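Local atomic coordinates of rhogap protein (Gallus gallus, PDB entry 1F7C), a protein that stimulates GTP hydrolysis by RhoA and Cdc42, returning them to the inactive GDP-bound state, through its RhoGAP (BH) domain. Residues A[102-105]-A[106-110]. Numbering follows the deposited sequence.
Sequences KTYL and RMLPG
Lys102 and Arg106 stand one turn apart near the C-terminal end of helix 94-106, joined by the backbone bond from Arg106 N to Lys102 O (3.1 Å, N-H...O angle 141°). The same oxygen lies over one face of the Arg106 guanidinium, off toward its rim, because the arginine chain bends at chi3 (-69°) and folds back along the helix. Arg106 NH1 comes to 3.9 Å from Lys102 CB, a contact with the lysine's aliphatic root, while the lysine's long arm takes NZ on to the carbonyl oxygen of Tyr59. Thr103 offers its methyl to the other nitrogen, Thr103 CG2 lying 3.7 Å from Arg106 NH2, and its hydroxyl turns back to bond Ala100 O, a common way for a helical threonine to satisfy its polar group. The same N-H of Arg106 also reaches Thr103 O, weakly, and Met107 CG lies 3.3 Å from Thr103 O; the flexible methionine leads off toward Met76 of helix 65-76. The buried ring of Tyr104 meets Leu108 obliquely, Leu108 CD2 lying 3.9 Å from Tyr104 CZ, and the tyrosine OH is satisfied by Gln32 O. Tyr104 O takes a weak i to i+3 bond from Met107 N (3.2 Å), as in a turn of 3-10 type. Leu105 and Leu108 lie side by side and point the same way, Leu105 CD2 to Leu108 CD1 4.1 Å, two branched side chains suited to the buried flank; Leu105 packs on helices 173-184 and 146-164. Beyond them, Arg186 binds the carbonyl oxygens of both leucines, giving these late acceptors a donor. Here, with the two leucines packed beside the turn, a core helix of the all-helical RhoGAP domain passes into a loop, Lys102 lying close to the predicted arginine finger, Arg60.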
loop_
_atom_site.group_PDB
_atom_site.type_symbol
_atom_site.label_atom_id
_atom_site.label_comp_id
_atom_site.label_asym_id
_atom_site.label_seq_id
_atom_site.Cartn_x
_atom_site.Cartn_y
_atom_site.Cartn_z
ATOM N N LYS A 102 1.159 5.634 6.008
ATOM C CA LYS A 102 2.442 5.404 5.350
ATOM C C LYS A 102 3.612 5.208 6.325
ATOM O O LYS A 102 4.458 4.337 6.116
ATOM C CB LYS A 102 2.767 6.547 4.380
ATOM C CG LYS A 102 1.744 6.740 3.270
ATOM C CD LYS A 102 2.297 7.570 2.126
ATOM C CE LYS A 102 2.778 8.931 2.588
ATOM N NZ LYS A 102 3.506 9.663 1.507
ATOM N N THR A 103 3.671 6.009 7.383
ATOM C CA THR A 103 4.761 5.867 8.344
ATOM C C THR A 103 4.660 4.534 9.095
ATOM O O THR A 103 5.682 3.928 9.415
ATOM C CB THR A 103 4.807 7.047 9.352
ATOM O OG1 THR A 103 3.650 7.015 10.191
ATOM C CG2 THR A 103 4.852 8.376 8.612
ATOM N N TYR A 104 3.437 4.076 9.367
ATOM C CA TYR A 104 3.245 2.794 10.040
ATOM C C TYR A 104 3.860 1.689 9.185
ATOM O O TYR A 104 4.447 0.744 9.709
ATOM C CB TYR A 104 1.760 2.480 10.237
ATOM C CG TYR A 104 1.495 1.000 10.474
ATOM C CD1 TYR A 104 1.658 0.429 11.738
ATOM C CD2 TYR A 104 1.147 0.161 9.416
ATOM C CE1 TYR A 104 1.485 -0.944 11.943
ATOM C CE2 TYR A 104 0.975 -1.217 9.606
ATOM C CZ TYR A 104 1.148 -1.762 10.873
ATOM O OH TYR A 104 1.009 -3.122 11.054
ATOM N N LEU A 105 3.703 1.807 7.870
ATOM C CA LEU A 105 4.238 0.824 6.941
ATOM C C LEU A 105 5.765 0.844 6.883
ATOM O O LEU A 105 6.397 -0.188 6.661
ATOM C CB LEU A 105 3.660 1.051 5.542
ATOM C CG LEU A 105 2.203 0.625 5.351
ATOM C CD1 LEU A 105 1.712 1.034 3.971
ATOM C CD2 LEU A 105 2.099 -0.884 5.527
ATOM N N ARG A 106 6.352 2.020 7.077
ATOM C CA ARG A 106 7.798 2.154 7.058
ATOM C C ARG A 106 8.418 1.755 8.406
ATOM O O ARG A 106 9.633 1.602 8.517
ATOM C CB ARG A 106 8.181 3.588 6.688
ATOM C CG ARG A 106 7.820 3.950 5.249
ATOM C CD ARG A 106 8.666 5.107 4.734
ATOM N NE ARG A 106 8.346 6.370 5.394
ATOM C CZ ARG A 106 7.379 7.195 5.007
ATOM N NH1 ARG A 106 6.630 6.896 3.952
ATOM N NH2 ARG A 106 7.162 8.320 5.678
ATOM N N MET A 107 7.568 1.575 9.415
ATOM C CA MET A 107 8.000 1.185 10.755
ATOM C C MET A 107 7.990 -0.325 10.968
ATOM O O MET A 107 8.344 -0.806 12.044
ATOM C CB MET A 107 7.097 1.815 11.814
ATOM C CG MET A 107 7.399 3.255 12.145
ATOM S SD MET A 107 6.171 3.899 13.294
ATOM C CE MET A 107 6.330 2.762 14.685
ATOM N N LEU A 108 7.563 -1.075 9.960
ATOM C CA LEU A 108 7.531 -2.523 10.087
ATOM C C LEU A 108 8.954 -3.053 10.053
ATOM O O LEU A 108 9.791 -2.557 9.294
ATOM C CB LEU A 108 6.707 -3.132 8.958
ATOM C CG LEU A 108 5.223 -2.773 9.031
ATOM C CD1 LEU A 108 4.505 -3.285 7.796
ATOM C CD2 LEU A 108 4.617 -3.362 10.302
ATOM N N PRO A 109 9.257 -4.059 10.889
ATOM C CA PRO A 109 10.614 -4.621 10.910
ATOM C C PRO A 109 11.142 -4.881 9.504
ATOM O O PRO A 109 12.323 -4.701 9.227
ATOM C CB PRO A 109 10.456 -5.898 11.741
ATOM C CG PRO A 109 8.972 -6.207 11.662
ATOM C CD PRO A 109 8.351 -4.842 11.741
ATOM N N GLY A 110 10.255 -5.296 8.613
ATOM C CA GLY A 110 10.664 -5.546 7.248
ATOM C C GLY A 110 9.604 -5.036 6.301
ATOM O O GLY A 110 8.511 -4.688 6.738
#